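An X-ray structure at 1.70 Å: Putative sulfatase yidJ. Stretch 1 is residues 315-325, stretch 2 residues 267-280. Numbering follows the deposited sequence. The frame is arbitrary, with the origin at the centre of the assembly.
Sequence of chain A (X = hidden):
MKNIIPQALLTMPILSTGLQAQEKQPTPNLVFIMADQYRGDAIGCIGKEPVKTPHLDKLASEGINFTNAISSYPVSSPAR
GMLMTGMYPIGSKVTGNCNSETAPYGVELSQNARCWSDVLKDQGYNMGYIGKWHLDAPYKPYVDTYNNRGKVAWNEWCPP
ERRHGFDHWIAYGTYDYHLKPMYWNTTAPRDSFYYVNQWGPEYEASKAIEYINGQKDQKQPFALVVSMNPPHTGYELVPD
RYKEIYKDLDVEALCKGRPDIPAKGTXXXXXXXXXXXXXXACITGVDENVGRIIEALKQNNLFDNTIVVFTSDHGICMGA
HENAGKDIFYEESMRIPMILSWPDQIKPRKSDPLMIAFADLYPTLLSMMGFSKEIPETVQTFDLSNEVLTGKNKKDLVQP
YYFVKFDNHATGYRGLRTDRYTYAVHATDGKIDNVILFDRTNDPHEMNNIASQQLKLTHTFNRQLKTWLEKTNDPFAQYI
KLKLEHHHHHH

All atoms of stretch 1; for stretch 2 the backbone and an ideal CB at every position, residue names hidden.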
# COMPACT_ATOMS: atom_id res chain seq x y z
N GLY A 315 -9.29 -18.47 5.49
CA GLY A 315 -8.09 -18.09 6.23
C GLY A 315 -7.10 -17.41 5.30
O GLY A 315 -7.50 -16.71 4.37
N ILE A 316 -5.81 -17.62 5.55
CA ILE A 316 -4.77 -16.99 4.73
C ILE A 316 -3.43 -17.71 4.96
O ILE A 316 -3.13 -18.15 6.08
CB ILE A 316 -4.63 -15.48 5.10
CG1 ILE A 316 -3.71 -14.77 4.11
CG2 ILE A 316 -4.09 -15.32 6.52
CD1 ILE A 316 -4.32 -14.61 2.75
N CYS A 317 -2.63 -17.86 3.90
CA CYS A 317 -1.33 -18.52 4.04
C CYS A 317 -0.29 -17.52 4.56
O CYS A 317 0.52 -17.84 5.43
CB CYS A 317 -0.88 -19.12 2.71
SG CYS A 317 -1.86 -20.56 2.21
N MSE A 318 -0.31 -16.31 4.00
CA MSE A 318 0.60 -15.24 4.41
C MSE A 318 2.07 -15.67 4.39
O MSE A 318 2.85 -15.32 5.28
CB MSE A 318 0.21 -14.75 5.82
CG MSE A 318 0.69 -13.35 6.17
SE MSE A 318 0.12 -12.76 7.94
CE MSE A 318 1.63 -13.38 8.96
N GLY A 319 2.45 -16.42 3.36
CA GLY A 319 3.83 -16.87 3.26
C GLY A 319 4.00 -18.36 3.51
O GLY A 319 4.92 -18.98 2.99
N ALA A 320 3.12 -18.94 4.33
CA ALA A 320 3.19 -20.36 4.62
C ALA A 320 3.01 -21.13 3.32
O ALA A 320 2.18 -20.76 2.48
CB ALA A 320 2.12 -20.75 5.63
N HIS A 321 3.79 -22.20 3.16
CA HIS A 321 3.75 -23.04 1.96
C HIS A 321 4.08 -22.24 0.70
O HIS A 321 3.68 -22.60 -0.40
CB HIS A 321 2.37 -23.71 1.83
CG HIS A 321 2.14 -24.79 2.84
ND1 HIS A 321 2.85 -25.97 2.84
CD2 HIS A 321 1.30 -24.86 3.90
CE1 HIS A 321 2.47 -26.71 3.87
NE2 HIS A 321 1.53 -26.06 4.52
N GLU A 322 4.84 -21.16 0.88
CA GLU A 322 5.26 -20.30 -0.22
C GLU A 322 4.08 -19.62 -0.92
O GLU A 322 4.20 -19.19 -2.06
CB GLU A 322 6.07 -21.09 -1.25
CG GLU A 322 7.31 -21.80 -0.70
CD GLU A 322 8.37 -20.85 -0.18
OE1 GLU A 322 8.31 -19.64 -0.51
OE2 GLU A 322 9.28 -21.31 0.54
N ASN A 323 2.95 -19.54 -0.23
CA ASN A 323 1.74 -18.91 -0.77
C ASN A 323 1.44 -17.64 0.01
O ASN A 323 1.38 -17.65 1.24
CB ASN A 323 0.53 -19.85 -0.66
CG ASN A 323 0.53 -20.92 -1.72
OD1 ASN A 323 1.37 -21.82 -1.72
ND2 ASN A 323 -0.43 -20.84 -2.64
N ALA A 324 1.23 -16.54 -0.71
CA ALA A 324 0.92 -15.29 -0.06
C ALA A 324 -0.55 -15.16 0.32
O ALA A 324 -0.88 -14.61 1.37
CB ALA A 324 1.26 -14.11 -1.03
N GLY A 325 -1.42 -15.73 -0.52
CA GLY A 325 -2.86 -15.55 -0.27
C GLY A 325 -3.55 -16.78 0.22
O GLY A 325 -3.02 -17.48 1.08
N UNK A 267 11.69 -14.63 0.41
CA UNK A 267 10.57 -13.75 0.08
C UNK A 267 9.33 -14.02 0.93
O UNK A 267 8.77 -13.11 1.53
CB UNK A 267 10.22 -13.90 -1.40
N UNK A 268 8.92 -15.28 0.98
CA UNK A 268 7.73 -15.65 1.73
C UNK A 268 7.94 -15.74 3.24
O UNK A 268 7.01 -15.53 4.01
CB UNK A 268 7.21 -16.99 1.22
N UNK A 269 9.16 -16.06 3.66
CA UNK A 269 9.44 -16.14 5.08
C UNK A 269 9.40 -14.74 5.68
O UNK A 269 8.89 -14.54 6.79
CB UNK A 269 10.79 -16.81 5.33
N UNK A 270 9.93 -13.76 4.95
CA UNK A 270 9.93 -12.39 5.44
C UNK A 270 8.52 -11.81 5.36
O UNK A 270 8.14 -10.99 6.20
CB UNK A 270 10.91 -11.53 4.64
N UNK A 271 7.76 -12.24 4.37
CA UNK A 271 6.39 -11.76 4.21
C UNK A 271 5.58 -12.13 5.45
O UNK A 271 4.82 -11.31 5.98
CB UNK A 271 5.75 -12.34 2.95
N UNK A 272 5.74 -13.36 5.92
CA UNK A 272 5.00 -13.80 7.10
C UNK A 272 5.41 -12.97 8.31
O UNK A 272 4.57 -12.42 9.02
CB UNK A 272 5.24 -15.29 7.37
N UNK A 273 6.72 -12.90 8.54
CA UNK A 273 7.28 -12.16 9.67
C UNK A 273 6.97 -10.66 9.67
O UNK A 273 6.80 -10.06 10.73
CB UNK A 273 8.80 -12.35 9.69
N UNK A 274 6.89 -10.06 8.49
CA UNK A 274 6.64 -8.63 8.35
C UNK A 274 5.17 -8.24 8.51
O UNK A 274 4.86 -7.06 8.68
CB UNK A 274 7.14 -8.16 6.98
N UNK A 275 4.26 -9.21 8.46
CA UNK A 275 2.83 -8.92 8.56
C UNK A 275 2.04 -9.56 9.70
O UNK A 275 0.90 -9.17 9.95
CB UNK A 275 2.17 -9.34 7.25
N UNK A 276 2.63 -10.53 10.40
CA UNK A 276 1.91 -11.19 11.47
C UNK A 276 1.47 -10.27 12.61
O UNK A 276 0.37 -10.44 13.15
CB UNK A 276 2.78 -12.31 12.04
N UNK A 277 2.29 -9.29 12.96
CA UNK A 277 1.94 -8.36 14.04
C UNK A 277 0.68 -7.56 13.72
O UNK A 277 -0.22 -7.45 14.56
CB UNK A 277 3.10 -7.40 14.31
N UNK A 278 0.62 -7.00 12.51
CA UNK A 278 -0.54 -6.22 12.12
C UNK A 278 -1.77 -7.10 11.90
O UNK A 278 -2.89 -6.64 12.08
CB UNK A 278 -0.23 -5.42 10.85
N UNK A 279 -1.54 -8.35 11.53
CA UNK A 279 -2.66 -9.28 11.33
C UNK A 279 -3.31 -9.48 12.70
O UNK A 279 -4.54 -9.41 12.84
CB UNK A 279 -2.20 -10.61 10.73
N UNK A 280 -2.49 -9.72 13.73
CA UNK A 280 -3.03 -9.91 15.07
C UNK A 280 -3.69 -8.62 15.57
O UNK A 280 -4.71 -8.68 16.26
CB UNK A 280 -1.93 -10.35 16.03

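Stretch 1 is an irregular loop that folds back on itself, with a type I' turn from Cys-317 to Ala-320, and lies against the helix of stretch 2. No direct hydrogen bond joins them, so the fit rests on packing and two waters.

Position 267 directs its CB sideways with nothing of the loop within reach, so almost any helix-compatible residue would suit; it is Glu-267, whose carboxylate leads away.

Position 268 points toward the loop. Its ideal CB lies 3.5 Å from Gly-319 O and 3.3 Å from Glu-322 OE1, and Ala-324 lies beyond. A long, flexible apolar chain would fit, as might a polar one answering the carboxylate. The residue is Met-268, a selenomethionine; its CE reaches 4.2 Å from Ala-324 CB. One water accepts from Met-268 N (2.9 Å) and donates to Glu-322 OE1 (2.8 Å). The backbone is close here too: Gly-319 CA approaches Met-268 O at 3.5 Å, where a CB on the loop residue would clash with that carbonyl oxygen.

Positions 269 and 270 meet nothing of the loop and leave the choice open; they are Gly-269 and Asp-270.

At 271 the CB points sideways, 4.8 Å from Met-318 O, and a long or aromatic chain could reach Met-318 and Ala-324. Tyr-271 does so: the edge of its ring meets Met-318 C, with CD2 at 3.6 Å, and CE2 lies 4.2 Å from Ala-324 CB. A water 2.9 Å from Tyr-271 OH donates to Ala-324 O at 2.9 Å.

At 272 the ideal CB is tight against Met-318 O (3.2 Å), while the selenomethionine's methyl lies nearby, favouring an apolar or aromatic chain. Phe-272 offers one ring face to Met-318 CE, which is 3.3 Å from Phe-272 CD1.

Positions 273 and 274 face no loop atoms and could take polar residues; Arg-273 donates from NH1 to Gly-269 O (2.9 Å), and Asn-274 leads away.

Position 275 points toward Met-318 SE, 4.0 Å from the ideal CB, so a modest chain would suit. Asn-275 turns its amide back along the helix, ND2 donating to Tyr-271 O at 2.9 Å.

At 276 the ideal CB is only 3.5 Å from Met-318 CE, compatible with an apolar residue. In Ile-276, CB packs 3.4 Å from Met-318 CE.

Positions 277 and 278 are clear of the loop, and hydrophilic residues are plausible: Arg-277 and Asn-278.

Position 279 points toward Met-318 SE and Ile-316, inviting a large apolar or aromatic group. Tyr-279 places CZ 4.0 Å from Ile-316 CG2.

Position 280, out of reach, is unconstrained by the loop; it is Tyr-280.

Stretch 2 267-280: EMGDYFRNNIRNYY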
# COMPACT_ATOMS: atom_id res chain seq x y z
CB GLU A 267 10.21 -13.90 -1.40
CG GLU A 267 11.19 -13.23 -2.35
CD GLU A 267 11.31 -11.74 -2.09
OE1 GLU A 267 10.28 -11.03 -2.16
OE2 GLU A 267 12.44 -11.28 -1.82
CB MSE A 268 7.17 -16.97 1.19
CG MSE A 268 6.60 -16.86 -0.22
SE MSE A 268 5.12 -15.61 -0.37
CE MSE A 268 4.93 -15.58 -2.31
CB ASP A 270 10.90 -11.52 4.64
CG ASP A 270 12.34 -11.86 4.91
OD1 ASP A 270 12.63 -12.35 6.03
OD2 ASP A 270 13.19 -11.62 4.03
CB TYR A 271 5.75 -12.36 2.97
CG TYR A 271 4.35 -11.83 2.69
CD1 TYR A 271 4.16 -10.49 2.33
CD2 TYR A 271 3.23 -12.64 2.81
CE1 TYR A 271 2.88 -9.98 2.11
CE2 TYR A 271 1.95 -12.15 2.59
CZ TYR A 271 1.78 -10.82 2.24
OH TYR A 271 0.51 -10.33 2.03
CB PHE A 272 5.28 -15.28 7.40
CG PHE A 272 4.60 -15.78 8.64
CD1 PHE A 272 3.27 -16.19 8.60
CD2 PHE A 272 5.27 -15.81 9.86
CE1 PHE A 272 2.61 -16.61 9.76
CE2 PHE A 272 4.63 -16.22 11.02
CZ PHE A 272 3.30 -16.62 10.97
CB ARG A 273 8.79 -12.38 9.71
CG ARG A 273 9.21 -13.82 9.95
CD ARG A 273 10.72 -13.99 9.82
NE ARG A 273 11.18 -15.31 10.25
CZ ARG A 273 10.97 -16.44 9.59
NH1 ARG A 273 10.29 -16.44 8.45
NH2 ARG A 273 11.44 -17.58 10.06
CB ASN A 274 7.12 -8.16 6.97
CG ASN A 274 7.21 -6.65 6.87
OD1 ASN A 274 6.98 -6.08 5.80
ND2 ASN A 274 7.56 -6.00 7.97
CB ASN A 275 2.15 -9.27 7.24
CG ASN A 275 2.58 -8.38 6.10
OD1 ASN A 275 2.16 -7.22 6.01
ND2 ASN A 275 3.44 -8.90 5.22
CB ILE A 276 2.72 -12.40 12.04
CG1 ILE A 276 1.84 -13.24 12.96
CG2 ILE A 276 3.95 -11.90 12.78
CD1 ILE A 276 0.65 -13.89 12.26
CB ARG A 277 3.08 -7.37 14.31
CG ARG A 277 4.21 -7.93 15.15
CD ARG A 277 5.17 -6.83 15.60
NE ARG A 277 6.28 -7.38 16.37
CZ ARG A 277 7.26 -6.66 16.91
NH1 ARG A 277 7.27 -5.34 16.76
NH2 ARG A 277 8.22 -7.26 17.59
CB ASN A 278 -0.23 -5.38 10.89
CG ASN A 278 0.57 -4.12 11.23
OD1 ASN A 278 1.23 -3.53 10.37
ND2 ASN A 278 0.49 -3.70 12.48
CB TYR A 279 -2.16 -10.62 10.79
CG TYR A 279 -3.27 -11.61 10.47
CD1 TYR A 279 -4.20 -11.35 9.46
CD2 TYR A 279 -3.38 -12.81 11.18
CE1 TYR A 279 -5.21 -12.27 9.16
CE2 TYR A 279 -4.39 -13.73 10.89
CZ TYR A 279 -5.30 -13.45 9.88
OH TYR A 279 -6.29 -14.37 9.59
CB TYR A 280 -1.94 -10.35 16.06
CG TYR A 280 -1.45 -11.78 15.90
CD1 TYR A 280 -2.21 -12.73 15.21
CD2 TYR A 280 -0.25 -12.18 16.49
CE1 TYR A 280 -1.77 -14.06 15.12
CE2 TYR A 280 0.19 -13.50 16.40
CZ TYR A 280 -0.57 -14.43 15.72
OH TYR A 280 -0.13 -15.73 15.64
O HOH W 1 10.08 -17.51 -0.53
O HOH W 2 -1.66 -12.10 2.68
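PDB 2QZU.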